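PDB 1VYD: cytochrome c2 from Rhodobacter capsulatus, which carries electrons through its covalently bound heme c to the oxidized bacteriochlorophyll of photophosphorylation, and may also serve the respiratory chain. Local coordinates for residues 8-13 with 108-113; 65-68 with 74-77; 52-57 with 93-98. The protein carries 1 engineered substitution. All coordinates share one frame; numbering follows the deposited sequence.

Contact 1. Residues 8-13 with 108-113; sequences KEFNKC and AAYLAS. With HEM (protoporphyrin IX containing Fe), chain C.
Phe-10 meets Tyr-110 and Leu-111 of helix 104-113, and apolar packing makes the whole join. The two aromatic side chains cross at about a right angle. Tyr-110 leads with one ring carbon: its CE2 lies 3.9 Å from Phe-10 CG and also touches Phe-10 CB. The ring planes are turned 57° against each other, with centroids 5.8 Å apart. Phe-10 CG is anti to the backbone N (chi1 -159°), which carries the ring toward the opposing helix. Leu-111 uses one methyl on each neighbour: CD2 sits 3.9 Å from Phe-10 CE1, while CD1 is 4.1 Å from the heme methyl CMB. Val-107 and Ile-19 also touch the Phe-10 side chain, and all three touching residues are buried.

Polar contacts stay within each segment. Lys-12 folds back so that its NZ forms a salt bridge with Glu-9 OE1 at 2.7 Å. The same NZ donates to Asn-11 OD1 at 3.0 Å, in the carbonyl plane and on a lone pair. One ammonium group thus ties down two side chains of the turn. On the other helix, Ser-113 OG donates to Tyr-110 O from above the carbonyl plane.

Cys-13 is a covalent attachment point of heme c. Its SG lies 2.3 Å from HEM CAB, far closer than non-bonded atoms come and consistent with the thioether, but the exact length is doubtful. Cys-13 CB rests over one face of the Phe-10 ring, near its rim. Cys-13 opens the CXXCH heme-binding motif, which ends in the axial ligand His-17. Phe-10 sits in the turn just after helix 3-9. The packing of this N-terminal helix region against the C-terminal helix is a hallmark of the cytochrome c fold.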
loop_
_atom_site.group_PDB
_atom_site.type_symbol
_atom_site.label_atom_id
_atom_site.label_comp_id
_atom_site.label_asym_id
_atom_site.label_seq_id
_atom_site.Cartn_x
_atom_site.Cartn_y
_atom_site.Cartn_z
ATOM N N LYS A 8 -7.907 -3.326 -12.847
ATOM C CA LYS A 8 -9.165 -2.567 -12.946
ATOM C C LYS A 8 -9.604 -2.113 -11.555
ATOM O O LYS A 8 -10.114 -1.024 -11.392
ATOM C CB LYS A 8 -10.239 -3.401 -13.629
ATOM C CG LYS A 8 -9.857 -3.999 -14.987
ATOM C CD LYS A 8 -10.730 -5.236 -15.216
ATOM C CE LYS A 8 -10.607 -5.808 -16.632
ATOM N NZ LYS A 8 -10.913 -4.851 -17.719
ATOM N N GLU A 9 -9.297 -2.848 -10.480
ATOM C CA GLU A 9 -9.672 -2.486 -9.123
ATOM C C GLU A 9 -8.814 -1.323 -8.579
ATOM O O GLU A 9 -9.310 -0.735 -7.631
ATOM C CB GLU A 9 -9.518 -3.628 -8.150
ATOM C CG GLU A 9 -10.273 -4.901 -8.365
ATOM C CD GLU A 9 -11.774 -4.734 -8.217
ATOM O OE1 GLU A 9 -12.267 -3.682 -7.762
ATOM O OE2 GLU A 9 -12.488 -5.687 -8.605
ATOM N N PHE A 10 -7.623 -1.048 -9.105
ATOM C CA PHE A 10 -6.759 0.047 -8.734
ATOM C C PHE A 10 -7.366 1.427 -8.991
ATOM O O PHE A 10 -6.902 2.423 -8.412
ATOM C CB PHE A 10 -5.419 -0.022 -9.573
ATOM C CG PHE A 10 -4.314 0.738 -8.893
ATOM C CD1 PHE A 10 -3.805 0.275 -7.668
ATOM C CD2 PHE A 10 -4.015 2.054 -9.318
ATOM C CE1 PHE A 10 -2.813 0.971 -6.995
ATOM C CE2 PHE A 10 -3.069 2.760 -8.595
ATOM C CZ PHE A 10 -2.433 2.205 -7.494
ATOM N N ASN A 11 -8.504 1.550 -9.692
ATOM C CA ASN A 11 -9.312 2.716 -9.848
ATOM C C ASN A 11 -9.809 3.145 -8.457
ATOM O O ASN A 11 -10.099 4.321 -8.410
ATOM C CB ASN A 11 -10.579 2.597 -10.741
ATOM C CG ASN A 11 -11.662 1.602 -10.285
ATOM O OD1 ASN A 11 -11.578 0.939 -9.229
ATOM N ND2 ASN A 11 -12.689 1.350 -11.071
ATOM N N LYS A 12 -9.815 2.373 -7.363
ATOM C CA LYS A 12 -10.045 2.940 -6.045
ATOM C C LYS A 12 -8.766 3.464 -5.382
ATOM O O LYS A 12 -8.786 3.501 -4.119
ATOM C CB LYS A 12 -10.502 1.774 -5.115
ATOM C CG LYS A 12 -11.998 1.647 -4.983
ATOM C CD LYS A 12 -12.707 0.712 -5.889
ATOM C CE LYS A 12 -12.382 -0.719 -6.190
ATOM N NZ LYS A 12 -13.026 -1.051 -7.509
ATOM N N CYS A 13 -7.580 3.247 -6.009
ATOM C CA CYS A 13 -6.361 3.623 -5.260
ATOM C C CYS A 13 -5.801 4.884 -5.839
ATOM O O CYS A 13 -5.151 5.695 -5.186
ATOM C CB CYS A 13 -5.289 2.498 -5.512
ATOM S SG CYS A 13 -5.968 0.869 -5.021
ATOM N N ALA A 108 -3.309 -6.552 -4.794
ATOM C CA ALA A 108 -2.052 -7.018 -4.295
ATOM C C ALA A 108 -1.218 -7.753 -5.333
ATOM O O ALA A 108 -0.044 -7.364 -5.493
ATOM C CB ALA A 108 -2.184 -7.942 -3.093
ATOM N N ALA A 109 -1.810 -8.650 -6.092
ATOM C CA ALA A 109 -1.165 -9.369 -7.200
ATOM C C ALA A 109 -0.829 -8.379 -8.315
ATOM O O ALA A 109 0.216 -8.435 -8.949
ATOM C CB ALA A 109 -2.092 -10.396 -7.859
ATOM N N TYR A 110 -1.763 -7.447 -8.589
ATOM C CA TYR A 110 -1.473 -6.433 -9.588
ATOM C C TYR A 110 -0.258 -5.580 -9.153
ATOM O O TYR A 110 0.516 -5.152 -10.006
ATOM C CB TYR A 110 -2.714 -5.544 -9.803
ATOM C CG TYR A 110 -2.418 -4.300 -10.602
ATOM C CD1 TYR A 110 -2.020 -4.426 -11.933
ATOM C CD2 TYR A 110 -2.464 -3.039 -10.054
ATOM C CE1 TYR A 110 -1.669 -3.329 -12.713
ATOM C CE2 TYR A 110 -2.185 -1.882 -10.802
ATOM C CZ TYR A 110 -1.720 -2.060 -12.095
ATOM O OH TYR A 110 -1.420 -0.942 -12.862
ATOM N N LEU A 111 -0.099 -5.184 -7.896
ATOM C CA LEU A 111 1.060 -4.387 -7.497
ATOM C C LEU A 111 2.374 -5.163 -7.630
ATOM O O LEU A 111 3.379 -4.587 -8.075
ATOM C CB LEU A 111 0.912 -3.784 -6.085
ATOM C CG LEU A 111 -0.234 -2.776 -5.896
ATOM C CD1 LEU A 111 -0.593 -2.545 -4.428
ATOM C CD2 LEU A 111 0.149 -1.452 -6.525
ATOM N N ALA A 112 2.396 -6.476 -7.383
ATOM C CA ALA A 112 3.608 -7.284 -7.548
ATOM C C ALA A 112 3.984 -7.450 -9.021
ATOM O O ALA A 112 5.174 -7.552 -9.351
ATOM C CB ALA A 112 3.445 -8.728 -7.004
ATOM N N SER A 113 2.994 -7.458 -9.920
ATOM C CA SER A 113 3.302 -7.765 -11.302
ATOM C C SER A 113 3.792 -6.559 -12.081
ATOM O O SER A 113 4.359 -6.712 -13.170
ATOM C CB SER A 113 2.040 -8.296 -12.006
ATOM O OG SER A 113 1.215 -7.182 -12.335
HETATM C CHA HEM C . -0.388 4.050 2.464
HETATM C CHB HEM C . -2.106 0.751 -0.684
HETATM C CHC HEM C . -6.084 3.494 -1.328
HETATM C CHD HEM C . -3.946 7.115 1.141
HETATM C C1A HEM C . -0.578 2.893 1.716
HETATM C C2A HEM C . 0.304 1.744 1.690
HETATM C C3A HEM C . -0.198 0.869 0.846
HETATM C C4A HEM C . -1.405 1.419 0.309
HETATM C CMA HEM C . 0.227 -0.531 0.342
HETATM C CAA HEM C . 1.612 1.666 2.551
HETATM C CBA HEM C . 2.765 2.203 1.735
HETATM C CGA HEM C . 4.147 2.234 2.351
HETATM O O1A HEM C . 4.340 1.752 3.505
HETATM O O2A HEM C . 4.968 2.900 1.675
HETATM C C1B HEM C . -3.319 1.266 -1.097
HETATM C C2B HEM C . -4.210 0.545 -1.973
HETATM C C3B HEM C . -5.308 1.303 -2.094
HETATM C C4B HEM C . -5.123 2.522 -1.376
HETATM C CMB HEM C . -3.880 -0.836 -2.637
HETATM C CAB HEM C . -6.640 0.976 -2.815
HETATM C CBB HEM C . -7.275 -0.222 -2.532
HETATM C C1C HEM C . -5.816 4.711 -0.710
HETATM C C2C HEM C . -6.702 5.866 -0.783
HETATM C C3C HEM C . -6.136 6.835 -0.093
HETATM C C4C HEM C . -4.864 6.356 0.421
HETATM C CMC HEM C . -8.009 5.828 -1.597
HETATM C CAC HEM C . -6.669 8.235 0.278
HETATM C CBC HEM C . -7.999 8.512 0.479
HETATM C C1D HEM C . -2.779 6.596 1.672
HETATM C C2D HEM C . -1.962 7.278 2.641
HETATM C C3D HEM C . -0.980 6.431 3.003
HETATM C C4D HEM C . -1.191 5.175 2.323
HETATM C CMD HEM C . -2.218 8.731 3.071
HETATM C CAD HEM C . 0.126 6.614 4.039
HETATM C CBD HEM C . -0.397 5.953 5.366
HETATM C CGD HEM C . 0.087 6.560 6.652
HETATM O O1D HEM C . -0.566 6.161 7.649
HETATM O O2D HEM C . 0.937 7.505 6.677
HETATM N NA HEM C . -1.604 2.662 0.861
HETATM N NB HEM C . -3.862 2.475 -0.788
HETATM N NC HEM C . -4.705 5.027 0.042
HETATM N ND HEM C . -2.315 5.294 1.509
HETATM FE FE HEM C . -3.127 3.868 0.423
#

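Contact 2. Residues 65-68 with 74-77; sequences FAWT and TYVK. With HEM (protoporphyrin IX containing Fe), chain C.
Trp-67 points the edge of its six-membered ring at the face of Tyr-75. The pair is edge-to-face, with centroids 4.9 Å apart and planes at 52°. CH2 is the leading atom: it stands over the phenol ring toward its rim, 3.7 Å from Tyr-75 CG. Trp-67 CZ3 reaches past the ring to Tyr-75 CB. Tyr-75 is set up for this by a CG anti to its own N (chi1 163°), which extends the ring from the helix toward the heme. Its OH then lies 3.5 Å from HEM CHA and also packs on the sulfur of Met-96, the axial ligand.

The pyrrole side of the indole does different work. Trp-67 NE1 donates to the propionate oxygen HEM O1A at 3.0 Å. The bond is nearly straight at 169°, and O1A lies in the indole plane, so the bond and the ring packing together fix the rotation of the indole. Phe-65 CE2 covers one indole face near the rim. A leucine in place of Trp-67 would probably leave HEM O1A without this donor and open a gap beside the Tyr-75 ring.

Trp-67 follows helix 55-62 and packs on its Ile-57. It also touches Ile-72 of helix 69-77, whose N-cap is Thr-68 and which carries Tyr-75.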
loop_
_atom_site.group_PDB
_atom_site.type_symbol
_atom_site.label_atom_id
_atom_site.label_comp_id
_atom_site.label_asym_id
_atom_site.label_seq_id
_atom_site.Cartn_x
_atom_site.Cartn_y
_atom_site.Cartn_z
ATOM N N PHE A 65 9.233 -5.169 9.370
ATOM C CA PHE A 65 8.165 -5.451 8.458
ATOM C C PHE A 65 8.332 -4.824 7.065
ATOM O O PHE A 65 8.337 -3.621 6.826
ATOM C CB PHE A 65 6.869 -5.036 9.164
ATOM C CG PHE A 65 5.645 -5.356 8.322
ATOM C CD1 PHE A 65 5.004 -6.563 8.533
ATOM C CD2 PHE A 65 5.132 -4.420 7.414
ATOM C CE1 PHE A 65 3.852 -6.874 7.828
ATOM C CE2 PHE A 65 3.964 -4.743 6.722
ATOM C CZ PHE A 65 3.341 -5.968 6.874
ATOM N N ALA A 66 8.234 -5.721 6.069
ATOM C CA ALA A 66 8.171 -5.430 4.681
ATOM C C ALA A 66 6.836 -6.009 4.154
ATOM O O ALA A 66 6.466 -7.098 4.570
ATOM C CB ALA A 66 9.346 -6.041 3.948
ATOM N N TRP A 67 6.145 -5.238 3.287
ATOM C CA TRP A 67 4.922 -5.729 2.740
ATOM C C TRP A 67 5.059 -6.944 1.834
ATOM O O TRP A 67 5.813 -6.955 0.868
ATOM C CB TRP A 67 4.305 -4.641 1.804
ATOM C CG TRP A 67 3.969 -3.396 2.558
ATOM C CD1 TRP A 67 4.617 -2.177 2.510
ATOM C CD2 TRP A 67 2.839 -3.223 3.393
ATOM N NE1 TRP A 67 3.967 -1.262 3.271
ATOM C CE2 TRP A 67 2.891 -1.907 3.884
ATOM C CE3 TRP A 67 1.792 -4.071 3.809
ATOM C CZ2 TRP A 67 1.920 -1.426 4.773
ATOM C CZ3 TRP A 67 0.874 -3.620 4.710
ATOM C CH2 TRP A 67 0.939 -2.279 5.188
ATOM N N THR A 68 3.996 -7.768 1.870
ATOM C CA THR A 68 3.855 -8.943 1.022
ATOM C C THR A 68 2.475 -8.755 0.401
ATOM O O THR A 68 1.718 -7.908 0.917
ATOM C CB THR A 68 3.909 -10.257 1.831
ATOM O OG1 THR A 68 2.862 -10.321 2.804
ATOM C CG2 THR A 68 5.235 -10.398 2.562
ATOM N N THR A 74 -4.747 -7.685 3.302
ATOM C CA THR A 74 -5.466 -7.503 4.586
ATOM C C THR A 74 -5.442 -6.060 5.023
ATOM O O THR A 74 -6.332 -5.556 5.712
ATOM C CB THR A 74 -4.769 -8.318 5.703
ATOM O OG1 THR A 74 -4.716 -9.726 5.367
ATOM C CG2 THR A 74 -5.501 -8.191 7.017
ATOM N N TYR A 75 -4.306 -5.360 4.794
ATOM C CA TYR A 75 -4.203 -3.969 5.286
ATOM C C TYR A 75 -5.235 -3.065 4.634
ATOM O O TYR A 75 -5.814 -2.215 5.273
ATOM C CB TYR A 75 -2.839 -3.399 4.943
ATOM C CG TYR A 75 -2.695 -1.884 5.002
ATOM C CD1 TYR A 75 -2.566 -1.175 6.199
ATOM C CD2 TYR A 75 -2.585 -1.163 3.815
ATOM C CE1 TYR A 75 -2.271 0.175 6.227
ATOM C CE2 TYR A 75 -2.265 0.172 3.812
ATOM C CZ TYR A 75 -2.160 0.838 5.030
ATOM O OH TYR A 75 -1.853 2.194 5.008
ATOM N N VAL A 76 -5.473 -3.198 3.366
ATOM C CA VAL A 76 -6.364 -2.417 2.470
ATOM C C VAL A 76 -7.814 -2.632 2.835
ATOM O O VAL A 76 -8.659 -1.741 2.765
ATOM C CB VAL A 76 -5.818 -2.913 1.103
ATOM C CG1 VAL A 76 -6.734 -3.714 0.202
ATOM C CG2 VAL A 76 -5.051 -1.886 0.321
ATOM N N LYS A 77 -8.247 -3.758 3.414
ATOM C CA LYS A 77 -9.595 -3.987 3.914
ATOM C C LYS A 77 -9.825 -3.139 5.159
ATOM O O LYS A 77 -10.967 -2.684 5.375
ATOM C CB LYS A 77 -9.917 -5.421 4.346
ATOM C CG LYS A 77 -10.083 -6.418 3.246
ATOM C CD LYS A 77 -9.538 -7.786 3.644
ATOM C CE LYS A 77 -10.114 -8.838 2.698
ATOM N NZ LYS A 77 -9.036 -9.574 1.944
HETATM C CHA HEM C . -0.388 4.050 2.464
HETATM C CHB HEM C . -2.106 0.751 -0.684
HETATM C CHC HEM C . -6.084 3.494 -1.328
HETATM C CHD HEM C . -3.946 7.115 1.141
HETATM C C1A HEM C . -0.578 2.893 1.716
HETATM C C2A HEM C . 0.304 1.744 1.690
HETATM C C3A HEM C . -0.198 0.869 0.846
HETATM C C4A HEM C . -1.405 1.419 0.309
HETATM C CMA HEM C . 0.227 -0.531 0.342
HETATM C CAA HEM C . 1.612 1.666 2.551
HETATM C CBA HEM C . 2.765 2.203 1.735
HETATM C CGA HEM C . 4.147 2.234 2.351
HETATM O O1A HEM C . 4.340 1.752 3.505
HETATM O O2A HEM C . 4.968 2.900 1.675
HETATM C C1B HEM C . -3.319 1.266 -1.097
HETATM C C2B HEM C . -4.210 0.545 -1.973
HETATM C C3B HEM C . -5.308 1.303 -2.094
HETATM C C4B HEM C . -5.123 2.522 -1.376
HETATM C CMB HEM C . -3.880 -0.836 -2.637
HETATM C CAB HEM C . -6.640 0.976 -2.815
HETATM C CBB HEM C . -7.275 -0.222 -2.532
HETATM C C1C HEM C . -5.816 4.711 -0.710
HETATM C C2C HEM C . -6.702 5.866 -0.783
HETATM C C3C HEM C . -6.136 6.835 -0.093
HETATM C C4C HEM C . -4.864 6.356 0.421
HETATM C CMC HEM C . -8.009 5.828 -1.597
HETATM C CAC HEM C . -6.669 8.235 0.278
HETATM C CBC HEM C . -7.999 8.512 0.479
HETATM C C1D HEM C . -2.779 6.596 1.672
HETATM C C2D HEM C . -1.962 7.278 2.641
HETATM C C3D HEM C . -0.980 6.431 3.003
HETATM C C4D HEM C . -1.191 5.175 2.323
HETATM C CMD HEM C . -2.218 8.731 3.071
HETATM C CAD HEM C . 0.126 6.614 4.039
HETATM C CBD HEM C . -0.397 5.953 5.366
HETATM C CGD HEM C . 0.087 6.560 6.652
HETATM O O1D HEM C . -0.566 6.161 7.649
HETATM O O2D HEM C . 0.937 7.505 6.677
HETATM N NA HEM C . -1.604 2.662 0.861
HETATM N NB HEM C . -3.862 2.475 -0.788
HETATM N NC HEM C . -4.705 5.027 0.042
HETATM N ND HEM C . -2.315 5.294 1.509
HETATM FE FE HEM C . -3.127 3.868 0.423
#

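Contact 3. Residues 52-57 with 93-98; sequences KYKDSI and KTEMAF. Engineered in segment 93-98: Glu-95 (natural residue Gly). With HEM (protoporphyrin IX containing Fe), chain C.
Ser-56 and Lys-54, at the start of helix 55-62, meet the loop that carries the axial methionine of the cytochrome c fold. At Lys-93 the backbone N donates to Ser-56 OG, at 3.1 Å and 152°. Ser-56 OG is anti to its carbonyl carbon (chi1 -45°), which turns it to the loop. Water 1 accepts from Ile-57 N and lies within bonding distance of Lys-93 O and the propionate oxygen HEM O1D, so it can join loop, helix and heme.

Thr-94 forms an ST turn: its OG1 accepts from Met-96 N at 2.9 Å.

Glu-95 is an engineered residue, glycine in the natural protein. Its backbone N donates almost straight to HEM O1D at 3.1 Å (173°). Lys-54 N, the helix N-cap residue, holds the other oxygen, HEM O2D, at 3.0 Å. Backbone N-H groups from both segments therefore grip one propionate, and probably ease its negative charge. The Glu-95 side chain crosses that of Lys-54 at about a right angle. Lys-54 CG and Glu-95 CG are placed 3.3 Å apart, a closeness that is doubtful. A long salt bridge joins Lys-54 NZ to Glu-95 OE2 at 3.4 Å.

Met-96 extends across the heme, opposite His-17 at the iron. Its SD binds HEM FE at 2.4 Å.

Phe-98 ends the segment with its CB 3.7 Å from the heme methyl HEM CMC.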
loop_
_atom_site.group_PDB
_atom_site.type_symbol
_atom_site.label_atom_id
_atom_site.label_comp_id
_atom_site.label_asym_id
_atom_site.label_seq_id
_atom_site.Cartn_x
_atom_site.Cartn_y
_atom_site.Cartn_z
ATOM N N LYS A 52 5.683 12.130 4.178
ATOM C CA LYS A 52 5.541 12.181 5.636
ATOM C C LYS A 52 4.426 11.225 6.101
ATOM O O LYS A 52 3.265 11.482 5.780
ATOM C CB LYS A 52 5.131 13.572 6.085
ATOM C CG LYS A 52 6.084 14.736 5.802
ATOM C CD LYS A 52 6.311 15.367 7.199
ATOM C CE LYS A 52 6.402 16.901 7.145
ATOM N NZ LYS A 52 6.132 17.342 8.596
ATOM N N TYR A 53 4.784 10.054 6.565
ATOM C CA TYR A 53 3.833 9.067 7.027
ATOM C C TYR A 53 3.423 9.383 8.460
ATOM O O TYR A 53 4.100 10.105 9.175
ATOM C CB TYR A 53 4.538 7.719 7.053
ATOM C CG TYR A 53 4.971 7.140 5.715
ATOM C CD1 TYR A 53 6.229 7.436 5.148
ATOM C CD2 TYR A 53 4.088 6.253 5.093
ATOM C CE1 TYR A 53 6.587 6.767 3.997
ATOM C CE2 TYR A 53 4.493 5.575 3.954
ATOM C CZ TYR A 53 5.748 5.863 3.405
ATOM O OH TYR A 53 6.090 5.142 2.291
ATOM N N LYS A 54 2.307 8.913 8.938
ATOM C CA LYS A 54 1.896 8.951 10.327
ATOM C C LYS A 54 2.858 7.984 11.018
ATOM O O LYS A 54 3.430 7.078 10.397
ATOM C CB LYS A 54 0.440 8.573 10.556
ATOM C CG LYS A 54 -0.456 9.773 10.762
ATOM C CD LYS A 54 -1.449 9.571 11.926
ATOM C CE LYS A 54 -1.890 10.890 12.590
ATOM N NZ LYS A 54 -2.190 11.878 11.466
ATOM N N ASP A 55 3.031 8.175 12.317
ATOM C CA ASP A 55 3.993 7.432 13.105
ATOM C C ASP A 55 3.798 5.974 13.231
ATOM O O ASP A 55 4.791 5.227 13.274
ATOM C CB ASP A 55 4.069 8.239 14.422
ATOM C CG ASP A 55 2.901 7.939 15.303
ATOM O OD1 ASP A 55 1.729 7.932 14.811
ATOM O OD2 ASP A 55 3.200 7.663 16.497
ATOM N N SER A 56 2.604 5.364 13.284
ATOM C CA SER A 56 2.486 3.931 13.415
ATOM C C SER A 56 3.038 3.075 12.300
ATOM O O SER A 56 3.581 1.975 12.544
ATOM C CB SER A 56 0.979 3.445 13.424
ATOM O OG SER A 56 0.350 4.349 14.296
ATOM N N ILE A 57 2.735 3.489 11.058
ATOM C CA ILE A 57 3.207 2.763 9.901
ATOM C C ILE A 57 4.747 2.885 9.888
ATOM O O ILE A 57 5.431 1.918 9.520
ATOM C CB ILE A 57 2.583 3.199 8.582
ATOM C CG1 ILE A 57 3.058 2.128 7.560
ATOM C CG2 ILE A 57 3.043 4.592 8.192
ATOM C CD1 ILE A 57 2.452 2.269 6.175
ATOM N N LYS A 93 -2.697 4.601 14.689
ATOM C CA LYS A 93 -3.558 5.366 13.763
ATOM C C LYS A 93 -2.991 5.311 12.337
ATOM O O LYS A 93 -1.777 5.256 12.046
ATOM C CB LYS A 93 -3.588 6.801 14.283
ATOM C CG LYS A 93 -4.516 7.165 15.437
ATOM C CD LYS A 93 -4.938 8.629 15.522
ATOM C CE LYS A 93 -5.971 8.968 14.443
ATOM N NZ LYS A 93 -5.861 10.306 13.793
ATOM N N THR A 94 -3.854 5.490 11.343
ATOM C CA THR A 94 -3.514 5.532 9.950
ATOM C C THR A 94 -4.068 6.768 9.234
ATOM O O THR A 94 -5.171 7.215 9.500
ATOM C CB THR A 94 -4.098 4.290 9.209
ATOM O OG1 THR A 94 -3.938 4.490 7.790
ATOM C CG2 THR A 94 -5.579 4.293 9.518
ATOM N N GLU A 95 -3.349 7.272 8.232
ATOM C CA GLU A 95 -3.789 8.420 7.461
ATOM C C GLU A 95 -4.578 7.930 6.249
ATOM O O GLU A 95 -5.037 8.730 5.431
ATOM C CB GLU A 95 -2.702 9.290 6.872
ATOM C CG GLU A 95 -1.935 10.154 7.812
ATOM C CD GLU A 95 -2.633 11.459 8.150
ATOM O OE1 GLU A 95 -3.844 11.447 8.465
ATOM O OE2 GLU A 95 -1.924 12.503 8.105
ATOM N N MET A 96 -4.465 6.656 5.947
ATOM C CA MET A 96 -5.130 6.158 4.728
ATOM C C MET A 96 -6.595 5.953 5.133
ATOM O O MET A 96 -6.902 4.989 5.779
ATOM C CB MET A 96 -4.448 4.900 4.248
ATOM C CG MET A 96 -5.327 4.262 3.127
ATOM S SD MET A 96 -4.259 3.012 2.398
ATOM C CE MET A 96 -5.496 1.829 1.867
ATOM N N ALA A 97 -7.485 6.888 4.861
ATOM C CA ALA A 97 -8.888 6.699 5.280
ATOM C C ALA A 97 -9.731 6.251 4.075
ATOM O O ALA A 97 -10.408 7.032 3.382
ATOM C CB ALA A 97 -9.493 7.996 5.807
ATOM N N PHE A 98 -9.668 4.952 3.854
ATOM C CA PHE A 98 -10.371 4.290 2.782
ATOM C C PHE A 98 -10.159 2.795 3.109
ATOM O O PHE A 98 -9.020 2.453 3.435
ATOM C CB PHE A 98 -9.748 4.519 1.388
ATOM C CG PHE A 98 -10.471 3.666 0.399
ATOM C CD1 PHE A 98 -11.798 3.969 0.115
ATOM C CD2 PHE A 98 -9.899 2.570 -0.182
ATOM C CE1 PHE A 98 -12.496 3.217 -0.792
ATOM C CE2 PHE A 98 -10.572 1.810 -1.107
ATOM C CZ PHE A 98 -11.884 2.125 -1.412
HETATM C CHA HEM C . -0.388 4.050 2.464
HETATM C CHB HEM C . -2.106 0.751 -0.684
HETATM C CHC HEM C . -6.084 3.494 -1.328
HETATM C CHD HEM C . -3.946 7.115 1.141
HETATM C C1A HEM C . -0.578 2.893 1.716
HETATM C C2A HEM C . 0.304 1.744 1.690
HETATM C C3A HEM C . -0.198 0.869 0.846
HETATM C C4A HEM C . -1.405 1.419 0.309
HETATM C CMA HEM C . 0.227 -0.531 0.342
HETATM C CAA HEM C . 1.612 1.666 2.551
HETATM C CBA HEM C . 2.765 2.203 1.735
HETATM C CGA HEM C . 4.147 2.234 2.351
HETATM O O1A HEM C . 4.340 1.752 3.505
HETATM O O2A HEM C . 4.968 2.900 1.675
HETATM C C1B HEM C . -3.319 1.266 -1.097
HETATM C C2B HEM C . -4.210 0.545 -1.973
HETATM C C3B HEM C . -5.308 1.303 -2.094
HETATM C C4B HEM C . -5.123 2.522 -1.376
HETATM C CMB HEM C . -3.880 -0.836 -2.637
HETATM C CAB HEM C . -6.640 0.976 -2.815
HETATM C CBB HEM C . -7.275 -0.222 -2.532
HETATM C C1C HEM C . -5.816 4.711 -0.710
HETATM C C2C HEM C . -6.702 5.866 -0.783
HETATM C C3C HEM C . -6.136 6.835 -0.093
HETATM C C4C HEM C . -4.864 6.356 0.421
HETATM C CMC HEM C . -8.009 5.828 -1.597
HETATM C CAC HEM C . -6.669 8.235 0.278
HETATM C CBC HEM C . -7.999 8.512 0.479
HETATM C C1D HEM C . -2.779 6.596 1.672
HETATM C C2D HEM C . -1.962 7.278 2.641
HETATM C C3D HEM C . -0.980 6.431 3.003
HETATM C C4D HEM C . -1.191 5.175 2.323
HETATM C CMD HEM C . -2.218 8.731 3.071
HETATM C CAD HEM C . 0.126 6.614 4.039
HETATM C CBD HEM C . -0.397 5.953 5.366
HETATM C CGD HEM C . 0.087 6.560 6.652
HETATM O O1D HEM C . -0.566 6.161 7.649
HETATM O O2D HEM C . 0.937 7.505 6.677
HETATM N NA HEM C . -1.604 2.662 0.861
HETATM N NB HEM C . -3.862 2.475 -0.788
HETATM N NC HEM C . -4.705 5.027 0.042
HETATM N ND HEM C . -2.315 5.294 1.509
HETATM FE FE HEM C . -3.127 3.868 0.423
HETATM O O HOH W 1 0.450 5.275 10.073
#

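The three contacts are nested along the chain: contact 2 lies inside the loop closed by contact 3, and both lie inside the loop closed by contact 1. Contact 1 joins the terminal helices 3-9 and 104-113. Its centre is about 20 Å from that of contact 3, on the opposite side of the chain's centre. Contact 2 lies about 13 Å from the centre of each. Contacts 2 and 3 touch through Tyr-75 with Met-96 and Trp-67 with Ile-57, so helix 69-77 meets the methionine loop, and the loop before it meets helix 55-62. Lys-12 packs on Phe-98, bringing contact 1 to contact 3. All three thus contribute to the heme pocket of this electron carrier.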